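Local coordinates for DUF4442 domain-containing protein (Pseudomonas aeruginosa, PDB 1YOC) that is of unknown function but belongs to a HotDog-fold family and is probably related to the PaaI-type thioesterases, at residues 6-11 / 37-42; 68-73 / 136-141; 79-84 / 114-119; 119-124 / 141-146. All blocks are in the same frame, centred on the assembly; numbering follows the deposited sequence.

Contact 1 (6-11 / 37-42); sequences MMQMYQ and VELRPG
The flat carboxamide of Q8 turns its edge to the backbone carbonyl of L39. L39 O lies almost exactly in the amide plane, and Q8 NE2 donates to it at 3.1 Å with an angle of 149° at the hydrogen; seen from the carbonyl, the donor stands well above the plane of that group. The guanidinium of R40 likewise uses its edge, NE holding E38 OE2 in plane as a salt bridge on the strand itself. Below the polar tip of Q8 the contact is apolar. Q8 CG presses on L39 CD2 at 3.3 Å, the two side chains crossing at about a right angle, and M7 CB reaches the same methyl, L39 CD2, at 3.7 Å. This is helix 2-13 lying against strand 35-40, the outermost strand at one side of the HotDog sheet within the chain; helix 6-11 runs at 137° to strand 38-40. Just before L39, a classic beta bulge sets V37 and E38 both opposite E45 of the neighbouring strand. Q11 NE2 comes to 3.3 Å from V37 O, while L39 and M7 also touch T76 of helix 63-81.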
loop_
_atom_site.group_PDB
_atom_site.type_symbol
_atom_site.label_atom_id
_atom_site.label_comp_id
_atom_site.label_asym_id
_atom_site.label_seq_id
_atom_site.Cartn_x
_atom_site.Cartn_y
_atom_site.Cartn_z
ATOM N N MET B 6 15.790 0.965 -16.022
ATOM C CA MET B 6 15.549 -0.479 -15.920
ATOM C C MET B 6 14.141 -0.792 -16.423
ATOM O O MET B 6 13.933 -1.665 -17.269
ATOM C CB MET B 6 15.674 -0.945 -14.463
ATOM C CG MET B 6 17.133 -1.011 -13.947
ATOM S SD MET B 6 18.014 -2.336 -14.809
ATOM C CE MET B 6 17.441 -3.731 -13.852
ATOM N N MET B 7 13.157 -0.066 -15.893
ATOM C CA MET B 7 11.788 -0.335 -16.314
ATOM C C MET B 7 11.646 -0.232 -17.832
ATOM O O MET B 7 11.037 -1.093 -18.471
ATOM C CB MET B 7 10.798 0.637 -15.657
ATOM C CG MET B 7 10.742 0.577 -14.125
ATOM S SD MET B 7 10.409 -1.068 -13.437
ATOM C CE MET B 7 10.728 -0.670 -11.609
ATOM N N GLN B 8 12.213 0.812 -18.407
ATOM C CA GLN B 8 12.067 1.006 -19.839
ATOM C C GLN B 8 12.771 -0.066 -20.631
ATOM O O GLN B 8 12.190 -0.659 -21.548
ATOM C CB GLN B 8 12.582 2.391 -20.234
ATOM C CG GLN B 8 11.738 3.506 -19.625
ATOM C CD GLN B 8 12.288 4.912 -19.857
ATOM O OE1 GLN B 8 13.450 5.227 -19.527
ATOM N NE2 GLN B 8 11.443 5.776 -20.411
ATOM N N MET B 9 14.022 -0.311 -20.275
ATOM C CA MET B 9 14.808 -1.331 -20.969
ATOM C C MET B 9 14.057 -2.665 -21.042
ATOM O O MET B 9 13.966 -3.296 -22.103
ATOM C CB MET B 9 16.164 -1.501 -20.259
ATOM C CG MET B 9 17.042 -2.590 -20.820
ATOM S SD MET B 9 18.551 -2.965 -19.808
ATOM C CE MET B 9 18.758 -4.734 -20.324
ATOM N N TYR B 10 13.480 -3.096 -19.933
ATOM C CA TYR B 10 12.805 -4.370 -19.951
ATOM C C TYR B 10 11.368 -4.335 -20.477
ATOM O O TYR B 10 10.870 -5.341 -20.943
ATOM C CB TYR B 10 12.859 -5.006 -18.565
ATOM C CG TYR B 10 14.243 -5.541 -18.223
ATOM C CD1 TYR B 10 15.236 -4.708 -17.709
ATOM C CD2 TYR B 10 14.564 -6.881 -18.481
ATOM C CE1 TYR B 10 16.550 -5.205 -17.461
ATOM C CE2 TYR B 10 15.858 -7.379 -18.233
ATOM C CZ TYR B 10 16.840 -6.532 -17.730
ATOM O OH TYR B 10 18.131 -7.017 -17.555
ATOM N N GLN B 11 10.701 -3.187 -20.399
ATOM C CA GLN B 11 9.330 -3.128 -20.929
ATOM C C GLN B 11 9.475 -3.399 -22.438
ATOM O O GLN B 11 8.690 -4.140 -23.061
ATOM C CB GLN B 11 8.722 -1.750 -20.685
ATOM C CG GLN B 11 7.384 -1.558 -21.382
ATOM C CD GLN B 11 7.228 -0.126 -21.878
ATOM O OE1 GLN B 11 7.998 0.773 -21.487
ATOM N NE2 GLN B 11 6.222 0.106 -22.719
ATOM N N VAL B 37 2.674 0.161 -19.650
ATOM C CA VAL B 37 2.050 0.371 -20.966
ATOM C C VAL B 37 2.864 1.512 -21.581
ATOM O O VAL B 37 3.206 1.500 -22.781
ATOM C CB VAL B 37 0.583 0.848 -20.854
ATOM C CG1 VAL B 37 0.026 1.211 -22.264
ATOM C CG2 VAL B 37 -0.239 -0.221 -20.221
ATOM N N GLU B 38 3.177 2.513 -20.767
ATOM C CA GLU B 38 3.976 3.630 -21.260
ATOM C C GLU B 38 4.808 4.257 -20.162
ATOM O O GLU B 38 4.378 4.334 -19.012
ATOM C CB GLU B 38 3.097 4.722 -21.874
ATOM C CG GLU B 38 3.943 5.713 -22.669
ATOM C CD GLU B 38 3.116 6.785 -23.401
ATOM O OE1 GLU B 38 1.896 6.577 -23.605
ATOM O OE2 GLU B 38 3.702 7.827 -23.775
ATOM N N LEU B 39 5.995 4.729 -20.517
ATOM C CA LEU B 39 6.843 5.373 -19.526
ATOM C C LEU B 39 7.749 6.365 -20.255
ATOM O O LEU B 39 8.461 5.990 -21.183
ATOM C CB LEU B 39 7.706 4.329 -18.800
ATOM C CG LEU B 39 8.698 4.897 -17.781
ATOM C CD1 LEU B 39 7.962 5.652 -16.671
ATOM C CD2 LEU B 39 9.551 3.787 -17.170
ATOM N N ARG B 40 7.692 7.628 -19.859
ATOM C CA ARG B 40 8.529 8.653 -20.446
ATOM C C ARG B 40 8.506 9.812 -19.454
ATOM O O ARG B 40 7.742 9.804 -18.498
ATOM C CB ARG B 40 7.956 9.102 -21.801
ATOM C CG ARG B 40 6.555 9.727 -21.722
ATOM C CD ARG B 40 5.989 10.000 -23.144
ATOM N NE ARG B 40 4.526 10.115 -23.116
ATOM C CZ ARG B 40 3.873 11.206 -22.752
ATOM N NH1 ARG B 40 4.555 12.288 -22.399
ATOM N NH2 ARG B 40 2.543 11.217 -22.719
ATOM N N PRO B 41 9.387 10.804 -19.640
ATOM C CA PRO B 41 9.392 11.942 -18.727
ATOM C C PRO B 41 7.972 12.537 -18.764
ATOM O O PRO B 41 7.394 12.706 -19.844
ATOM C CB PRO B 41 10.441 12.883 -19.362
ATOM C CG PRO B 41 11.402 11.889 -20.028
ATOM C CD PRO B 41 10.421 10.937 -20.683
ATOM N N GLY B 42 7.410 12.834 -17.595
ATOM C CA GLY B 42 6.068 13.399 -17.540
ATOM C C GLY B 42 4.868 12.459 -17.668
ATOM O O GLY B 42 3.725 12.921 -17.551
#

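Contact 2 (68-73 / 136-141); sequences NAAELA and FRAEIT
I140 reaches the helix segment 68-73 from the strand with the very end of its side chain, where A70 and E71 receive it. Its CB starts toward the helix without touching it. CG1 then stands anti to the carbonyl carbon (chi1 -63°), and an extended second torsion (chi2 170°) carries CD1 outward to the helix surface. There I140 CD1 meets backbone and side chain together: A70 O at 3.6 Å, E71 CA at 3.7 Å, and, more loosely, A70 CB. I140 CD1 also meets E71 OE1 at 3.8 Å. The glutamate chain bends at its second torsion, which sets E71 CD, and its end comes nearer the strand than its start; the two side chains cross at about a right angle. At A70 the helix offers just a methyl. A70 CB points to the sheet and touches A138 CB at 4.2 Å, a pairing of two methyl groups at the point where the CA atoms of A70 and A138 are 7.0 Å apart. The setting is the core of the HotDog fold, in which an antiparallel sheet wraps round one long helix, here 63-81, and strand 136-141 crosses helix 68-73 at -44°. F136, A138 and I140, every second residue of the strand, turn inward. The F136 ring approaches by its rim, with A70 CB near the ring plane and 3.9 Å from F136 CE2, while V95 and Y97 of the adjoining strand also pack on F136. E71 itself also packs on I64 of the second subunit.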
loop_
_atom_site.group_PDB
_atom_site.type_symbol
_atom_site.label_atom_id
_atom_site.label_comp_id
_atom_site.label_asym_id
_atom_site.label_seq_id
_atom_site.Cartn_x
_atom_site.Cartn_y
_atom_site.Cartn_z
ATOM N N ASN B 68 0.127 -0.078 -4.578
ATOM C CA ASN B 68 1.402 -0.531 -5.135
ATOM C C ASN B 68 1.575 -0.109 -6.601
ATOM O O ASN B 68 2.673 0.315 -7.027
ATOM C CB ASN B 68 1.497 -2.051 -5.007
ATOM C CG ASN B 68 2.942 -2.543 -4.729
ATOM O OD1 ASN B 68 3.180 -3.754 -4.686
ATOM N ND2 ASN B 68 3.889 -1.614 -4.517
ATOM N N ALA B 69 0.496 -0.214 -7.387
ATOM C CA ALA B 69 0.557 0.186 -8.787
ATOM C C ALA B 69 0.831 1.704 -8.863
ATOM O O ALA B 69 1.577 2.188 -9.721
ATOM C CB ALA B 69 -0.815 -0.121 -9.502
ATOM N N ALA B 70 0.197 2.457 -7.962
ATOM C CA ALA B 70 0.352 3.927 -7.949
ATOM C C ALA B 70 1.786 4.297 -7.620
ATOM O O ALA B 70 2.389 5.177 -8.257
ATOM C CB ALA B 70 -0.611 4.550 -6.915
ATOM N N GLU B 71 2.347 3.608 -6.632
ATOM C CA GLU B 71 3.725 3.868 -6.241
ATOM C C GLU B 71 4.668 3.564 -7.431
ATOM O O GLU B 71 5.643 4.288 -7.668
ATOM C CB GLU B 71 4.089 2.955 -5.083
ATOM C CG GLU B 71 5.517 3.039 -4.695
ATOM C CD GLU B 71 5.769 4.108 -3.662
ATOM O OE1 GLU B 71 5.018 5.136 -3.622
ATOM O OE2 GLU B 71 6.756 3.892 -2.904
ATOM N N LEU B 72 4.386 2.485 -8.149
ATOM C CA LEU B 72 5.240 2.100 -9.276
ATOM C C LEU B 72 5.175 3.163 -10.377
ATOM O O LEU B 72 6.191 3.580 -10.920
ATOM C CB LEU B 72 4.806 0.739 -9.827
ATOM C CG LEU B 72 5.578 0.272 -11.078
ATOM C CD1 LEU B 72 7.060 0.049 -10.799
ATOM C CD2 LEU B 72 4.903 -1.039 -11.542
ATOM N N ALA B 73 3.968 3.607 -10.701
ATOM C CA ALA B 73 3.829 4.618 -11.754
ATOM C C ALA B 73 4.421 5.958 -11.332
ATOM O O ALA B 73 5.190 6.576 -12.090
ATOM C CB ALA B 73 2.363 4.796 -12.121
ATOM N N PHE B 136 -10.016 4.426 -8.062
ATOM C CA PHE B 136 -9.027 4.791 -7.037
ATOM C C PHE B 136 -8.228 6.009 -7.468
ATOM O O PHE B 136 -7.933 6.172 -8.664
ATOM C CB PHE B 136 -8.087 3.597 -6.882
ATOM C CG PHE B 136 -6.796 3.879 -6.125
ATOM C CD1 PHE B 136 -6.702 3.637 -4.751
ATOM C CD2 PHE B 136 -5.649 4.278 -6.822
ATOM C CE1 PHE B 136 -5.458 3.772 -4.072
ATOM C CE2 PHE B 136 -4.406 4.423 -6.160
ATOM C CZ PHE B 136 -4.324 4.157 -4.775
ATOM N N ARG B 137 -7.872 6.852 -6.491
ATOM C CA ARG B 137 -7.026 8.035 -6.770
ATOM C C ARG B 137 -5.967 8.130 -5.679
ATOM O O ARG B 137 -6.232 7.801 -4.528
ATOM C CB ARG B 137 -7.790 9.367 -6.674
ATOM C CG ARG B 137 -8.864 9.668 -7.672
ATOM C CD ARG B 137 -9.288 11.182 -7.504
ATOM N NE ARG B 137 -9.908 11.456 -6.206
ATOM C CZ ARG B 137 -11.221 11.393 -5.966
ATOM N NH1 ARG B 137 -12.080 11.085 -6.932
ATOM N NH2 ARG B 137 -11.687 11.579 -4.739
ATOM N N ALA B 138 -4.784 8.611 -6.052
ATOM C CA ALA B 138 -3.723 8.841 -5.083
ATOM C C ALA B 138 -2.947 10.100 -5.477
ATOM O O ALA B 138 -2.965 10.538 -6.648
ATOM C CB ALA B 138 -2.760 7.680 -5.053
ATOM N N GLU B 139 -2.292 10.682 -4.478
ATOM C CA GLU B 139 -1.371 11.795 -4.691
ATOM C C GLU B 139 -0.156 11.371 -3.856
ATOM O O GLU B 139 -0.298 11.112 -2.682
ATOM C CB GLU B 139 -1.973 13.101 -4.181
ATOM C CG GLU B 139 -2.904 13.749 -5.213
ATOM C CD GLU B 139 -3.644 14.965 -4.647
ATOM O OE1 GLU B 139 -3.260 15.452 -3.551
ATOM O OE2 GLU B 139 -4.593 15.417 -5.315
ATOM N N ILE B 140 1.010 11.227 -4.487
ATOM C CA ILE B 140 2.222 10.829 -3.795
ATOM C C ILE B 140 3.167 12.041 -3.833
ATOM O O ILE B 140 3.508 12.551 -4.892
ATOM C CB ILE B 140 2.856 9.623 -4.484
ATOM C CG1 ILE B 140 1.887 8.430 -4.414
ATOM C CG2 ILE B 140 4.211 9.288 -3.791
ATOM C CD1 ILE B 140 2.308 7.206 -5.292
ATOM N N THR B 141 3.556 12.484 -2.643
ATOM C CA THR B 141 4.432 13.626 -2.492
ATOM C C THR B 141 5.866 13.148 -2.469
ATOM O O THR B 141 6.254 12.344 -1.614
ATOM C CB THR B 141 4.115 14.381 -1.192
ATOM O OG1 THR B 141 2.757 14.855 -1.271
ATOM C CG2 THR B 141 5.053 15.580 -1.028
#

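Contact 3 (79-84 / 114-119); sequences DASIPA and IDWQAT
S81, at the C-terminal end of helix 63-81, sets its CB squarely over the indole of W116. The contact is a CH-pi interaction: S81 CB lies 3.5 Å from the centroid of the five-membered ring of W116 and 20° off its normal. I114 CG2 covers the centre of the opposite face, so the indole is sandwiched between two aliphatic carbons. The polar ends are satisfied elsewhere, S81 OG by M77 O and G42 N, W116 NE1 by G111 O. I82 is the first residue to leave the helical conformation. I82 CA points a hydrogen at W116 O, 3.6 Å away, with an angle of 156° at the hydrogen. I82 CG2, anti to the carbonyl carbon, arrives at the rim of the indole, 3.8 Å from W116 CE3. The contact thus joins the exit of the central HotDog helix to the loop that leads into strand 120-130. That loop is shaped by a type I beta turn from D115 to A118, overlaid by an Asx turn in which D115 OD1 accepts from Q117 N, met from above the carboxylate plane. P83 CD rests against W116 O at 3.2 Å, placing a ring carbon beside the carbonyl oxygen that also faces I82. P83 CG approaches the amide end of the exposed Q117, 3.8 Å from Q117 NE2, where the glutamine chain bends at its second torsion (chi2 64°).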
loop_
_atom_site.group_PDB
_atom_site.type_symbol
_atom_site.label_atom_id
_atom_site.label_comp_id
_atom_site.label_asym_id
_atom_site.label_seq_id
_atom_site.Cartn_x
_atom_site.Cartn_y
_atom_site.Cartn_z
ATOM N N ASP B 79 11.484 9.410 -11.315
ATOM C CA ASP B 79 12.865 9.027 -11.650
ATOM C C ASP B 79 13.208 9.398 -13.105
ATOM O O ASP B 79 14.340 9.818 -13.407
ATOM C CB ASP B 79 13.053 7.518 -11.461
ATOM C CG ASP B 79 14.523 7.103 -11.463
ATOM O OD1 ASP B 79 15.235 7.517 -10.513
ATOM O OD2 ASP B 79 14.953 6.387 -12.419
ATOM N N ALA B 80 12.242 9.219 -13.991
ATOM C CA ALA B 80 12.444 9.531 -15.419
ATOM C C ALA B 80 12.348 11.022 -15.751
ATOM O O ALA B 80 12.851 11.468 -16.786
ATOM C CB ALA B 80 11.385 8.770 -16.281
ATOM N N SER B 81 11.748 11.804 -14.855
ATOM C CA SER B 81 11.485 13.206 -15.144
ATOM C C SER B 81 12.348 14.294 -14.523
ATOM O O SER B 81 12.531 15.357 -15.143
ATOM C CB SER B 81 10.018 13.516 -14.831
ATOM O OG SER B 81 9.158 12.544 -15.402
ATOM N N ILE B 82 12.867 14.075 -13.314
ATOM C CA ILE B 82 13.665 15.151 -12.717
ATOM C C ILE B 82 15.057 15.144 -13.342
ATOM O O ILE B 82 15.465 14.151 -13.928
ATOM C CB ILE B 82 13.801 14.973 -11.194
ATOM C CG1 ILE B 82 14.524 13.656 -10.886
ATOM C CG2 ILE B 82 12.381 14.975 -10.553
ATOM C CD1 ILE B 82 14.823 13.454 -9.392
ATOM N N PRO B 83 15.789 16.270 -13.231
ATOM C CA PRO B 83 17.148 16.411 -13.772
ATOM C C PRO B 83 18.041 15.349 -13.145
ATOM O O PRO B 83 17.852 14.984 -11.965
ATOM C CB PRO B 83 17.557 17.839 -13.340
ATOM C CG PRO B 83 16.264 18.547 -13.249
ATOM C CD PRO B 83 15.352 17.515 -12.602
ATOM N N ALA B 84 19.013 14.846 -13.910
ATOM C CA ALA B 84 19.919 13.800 -13.418
ATOM C C ALA B 84 20.659 14.189 -12.134
ATOM O O ALA B 84 21.032 13.323 -11.335
ATOM C CB ALA B 84 20.919 13.418 -14.510
ATOM N N ILE B 114 3.373 19.183 -13.690
ATOM C CA ILE B 114 4.420 19.343 -12.680
ATOM C C ILE B 114 5.665 20.043 -13.229
ATOM O O ILE B 114 6.024 19.834 -14.384
ATOM C CB ILE B 114 4.815 17.923 -12.153
ATOM C CG1 ILE B 114 3.686 17.414 -11.262
ATOM C CG2 ILE B 114 6.137 17.945 -11.323
ATOM C CD1 ILE B 114 3.746 15.899 -10.962
ATOM N N ASP B 115 6.268 20.931 -12.431
ATOM C CA ASP B 115 7.519 21.575 -12.853
ATOM C C ASP B 115 8.627 20.596 -12.376
ATOM O O ASP B 115 9.055 20.592 -11.214
ATOM C CB ASP B 115 7.652 22.935 -12.175
ATOM C CG ASP B 115 8.979 23.605 -12.459
ATOM O OD1 ASP B 115 9.847 23.020 -13.156
ATOM O OD2 ASP B 115 9.141 24.749 -11.963
ATOM N N TRP B 116 9.054 19.730 -13.290
ATOM C CA TRP B 116 10.029 18.707 -12.963
ATOM C C TRP B 116 11.433 19.221 -12.728
ATOM O O TRP B 116 12.314 18.456 -12.347
ATOM C CB TRP B 116 10.056 17.638 -14.058
ATOM C CG TRP B 116 8.804 16.831 -14.130
ATOM C CD1 TRP B 116 7.859 16.878 -15.094
ATOM C CD2 TRP B 116 8.369 15.849 -13.172
ATOM N NE1 TRP B 116 6.839 15.975 -14.814
ATOM C CE2 TRP B 116 7.137 15.331 -13.636
ATOM C CE3 TRP B 116 8.899 15.368 -11.965
ATOM C CZ2 TRP B 116 6.429 14.352 -12.945
ATOM C CZ3 TRP B 116 8.183 14.386 -11.263
ATOM C CH2 TRP B 116 6.965 13.892 -11.760
ATOM N N GLN B 117 11.650 20.498 -12.976
ATOM C CA GLN B 117 12.996 21.017 -12.728
ATOM C C GLN B 117 13.088 21.613 -11.323
ATOM O O GLN B 117 14.180 21.951 -10.860
ATOM C CB GLN B 117 13.383 22.060 -13.796
ATOM C CG GLN B 117 14.095 21.452 -15.012
ATOM C CD GLN B 117 13.214 20.491 -15.781
ATOM O OE1 GLN B 117 12.120 20.863 -16.217
ATOM N NE2 GLN B 117 13.676 19.240 -15.952
ATOM N N ALA B 118 11.947 21.735 -10.648
ATOM C CA ALA B 118 11.904 22.318 -9.309
ATOM C C ALA B 118 12.339 21.361 -8.187
ATOM O O ALA B 118 12.161 20.147 -8.278
ATOM C CB ALA B 118 10.477 22.873 -9.026
ATOM N N THR B 119 12.949 21.899 -7.129
ATOM C CA THR B 119 13.344 21.050 -6.002
ATOM C C THR B 119 12.253 21.293 -4.955
ATOM O O THR B 119 11.465 22.218 -5.086
ATOM C CB THR B 119 14.742 21.426 -5.411
ATOM O OG1 THR B 119 14.780 22.831 -5.121
ATOM C CG2 THR B 119 15.861 21.056 -6.364
#

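Contact 4 (119-124 / 141-146); sequences TGNLVV and TMYVSQ
G120 and V144 exchange a pair of backbone hydrogen bonds, and L122 and M142 exchange another. The bond from G120 N to V144 O is short and nearly straight (2.6 Å, 174°), and V144 N returns to G120 O at 2.7 Å. Two residues along, L122 N donates to M142 O at 2.9 Å and M142 N to L122 O at 2.8 Å. Between them N121 and Y143 form a non-hydrogen-bonded pair; beyond L122 and M142, V123 and T141 form another. In this stretch N121 CA adds a C-H contact to M142 O at 3.3 Å. These are neighbouring antiparallel strands of the hairpin 120-130/133-146. G120 has a positive phi, at which a side chain would run into the preceding carbonyl oxygen. On the face of L122, M142 and V144 the packing is aliphatic: L122 CD1 meets V144 CG2 at 3.7 Å, and V124 CG2 touches M142 CG at 4.0 Å. W116 and helix 63-81 cover parts of this side. On the other face of the sheet, N121 ND2 comes in the plane of the Y143 ring to its edge, 3.4 Å from Y143 CD1, with amide and ring planes 62° apart, while T141 CG2 packs on the same amide. The hydrogen bonds between the two segments are all main-chain and set the register, while the side chains divide the strands into a buried apolar face and a mixed, largely exposed face of N121, V123, T141 and Y143.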
loop_
_atom_site.group_PDB
_atom_site.type_symbol
_atom_site.label_atom_id
_atom_site.label_comp_id
_atom_site.label_asym_id
_atom_site.label_seq_id
_atom_site.Cartn_x
_atom_site.Cartn_y
_atom_site.Cartn_z
ATOM N N THR B 119 12.949 21.899 -7.129
ATOM C CA THR B 119 13.344 21.050 -6.002
ATOM C C THR B 119 12.253 21.293 -4.955
ATOM O O THR B 119 11.465 22.218 -5.086
ATOM C CB THR B 119 14.742 21.426 -5.411
ATOM O OG1 THR B 119 14.780 22.831 -5.121
ATOM C CG2 THR B 119 15.861 21.056 -6.364
ATOM N N GLY B 120 12.209 20.471 -3.913
ATOM C CA GLY B 120 11.164 20.626 -2.911
ATOM C C GLY B 120 10.127 19.509 -3.117
ATOM O O GLY B 120 10.418 18.491 -3.751
ATOM N N ASN B 121 8.915 19.722 -2.617
ATOM C CA ASN B 121 7.852 18.733 -2.727
ATOM C C ASN B 121 7.110 18.821 -4.028
ATOM O O ASN B 121 6.653 19.895 -4.403
ATOM C CB ASN B 121 6.859 18.931 -1.574
ATOM C CG ASN B 121 7.479 18.589 -0.248
ATOM O OD1 ASN B 121 7.484 19.395 0.711
ATOM N ND2 ASN B 121 8.036 17.406 -0.184
ATOM N N LEU B 122 7.010 17.705 -4.722
ATOM C CA LEU B 122 6.244 17.646 -5.977
ATOM C C LEU B 122 5.155 16.617 -5.667
ATOM O O LEU B 122 5.455 15.526 -5.138
ATOM C CB LEU B 122 7.103 17.136 -7.149
ATOM C CG LEU B 122 8.432 17.861 -7.419
ATOM C CD1 LEU B 122 9.062 17.321 -8.758
ATOM C CD2 LEU B 122 8.186 19.357 -7.504
ATOM N N VAL B 123 3.908 16.951 -5.984
ATOM C CA VAL B 123 2.787 16.054 -5.704
ATOM C C VAL B 123 2.359 15.375 -6.997
ATOM O O VAL B 123 1.820 15.996 -7.906
ATOM C CB VAL B 123 1.606 16.849 -5.045
ATOM C CG1 VAL B 123 0.491 15.893 -4.612
ATOM C CG2 VAL B 123 2.146 17.671 -3.852
ATOM N N VAL B 124 2.620 14.076 -7.077
ATOM C CA VAL B 124 2.300 13.312 -8.277
ATOM C C VAL B 124 0.920 12.643 -8.197
ATOM O O VAL B 124 0.627 11.864 -7.277
ATOM C CB VAL B 124 3.345 12.230 -8.488
ATOM C CG1 VAL B 124 3.031 11.463 -9.762
ATOM C CG2 VAL B 124 4.741 12.866 -8.495
ATOM N N THR B 141 3.556 12.484 -2.643
ATOM C CA THR B 141 4.432 13.626 -2.492
ATOM C C THR B 141 5.866 13.148 -2.469
ATOM O O THR B 141 6.254 12.344 -1.614
ATOM C CB THR B 141 4.115 14.381 -1.192
ATOM O OG1 THR B 141 2.757 14.855 -1.271
ATOM C CG2 THR B 141 5.053 15.580 -1.028
ATOM N N MET B 142 6.614 13.610 -3.460
ATOM C CA MET B 142 8.017 13.289 -3.624
ATOM C C MET B 142 8.843 14.474 -3.146
ATOM O O MET B 142 8.570 15.624 -3.540
ATOM C CB MET B 142 8.341 13.082 -5.108
ATOM C CG MET B 142 7.505 12.022 -5.782
ATOM S SD MET B 142 7.719 10.395 -4.963
ATOM C CE MET B 142 6.887 9.331 -6.146
ATOM N N TYR B 143 9.828 14.227 -2.275
ATOM C CA TYR B 143 10.699 15.335 -1.859
ATOM C C TYR B 143 11.915 15.272 -2.805
ATOM O O TYR B 143 12.630 14.261 -2.851
ATOM C CB TYR B 143 11.200 15.203 -0.433
ATOM C CG TYR B 143 12.046 16.414 -0.074
ATOM C CD1 TYR B 143 11.448 17.650 0.122
ATOM C CD2 TYR B 143 13.442 16.328 0.038
ATOM C CE1 TYR B 143 12.227 18.793 0.439
ATOM C CE2 TYR B 143 14.222 17.468 0.342
ATOM C CZ TYR B 143 13.594 18.691 0.548
ATOM O OH TYR B 143 14.299 19.846 0.949
ATOM N N VAL B 144 12.126 16.347 -3.562
ATOM C CA VAL B 144 13.178 16.364 -4.567
ATOM C C VAL B 144 14.230 17.350 -4.134
ATOM O O VAL B 144 13.917 18.461 -3.730
ATOM C CB VAL B 144 12.603 16.794 -5.955
ATOM C CG1 VAL B 144 13.738 16.899 -7.003
ATOM C CG2 VAL B 144 11.537 15.793 -6.405
ATOM N N SER B 145 15.481 16.930 -4.213
ATOM C CA SER B 145 16.574 17.807 -3.816
ATOM C C SER B 145 17.787 17.693 -4.755
ATOM O O SER B 145 18.032 16.634 -5.340
ATOM C CB SER B 145 16.994 17.455 -2.395
ATOM O OG SER B 145 17.493 16.126 -2.348
ATOM N N GLN B 146 18.515 18.805 -4.924
ATOM C CA GLN B 146 19.732 18.789 -5.737
ATOM C C GLN B 146 20.630 18.003 -4.810
ATOM O O GLN B 146 20.897 18.431 -3.683
ATOM C CB GLN B 146 20.321 20.189 -5.927
ATOM C CG GLN B 146 21.571 20.249 -6.867
ATOM C CD GLN B 146 22.948 20.092 -6.155
ATOM O OE1 GLN B 146 23.976 20.553 -6.678
ATOM N NE2 GLN B 146 22.969 19.439 -4.978
#

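Overall arrangement
Burial separates the four contacts. Contact 2 is wholly buried, and a matter of van der Waals packing in which a methyl also meets a carbonyl and a carboxylate oxygen; contact 3 lies at the surface, and contacts 1 and 4 are partly buried. Helix 63-81 serves contacts 2 and 3, its middle meeting the sheet and its end meeting a loop, whereas contacts 2 and 4 share strand 133-146 and T141, with I140 O bonded to V124 N. Contact 4 alone is built on main-chain pairing; contact 1 joins a side-chain amide bond to leucine packing, and contact 3 relies on an aromatic face. M7 CE touches L72 CD1 between contacts 1 and 2.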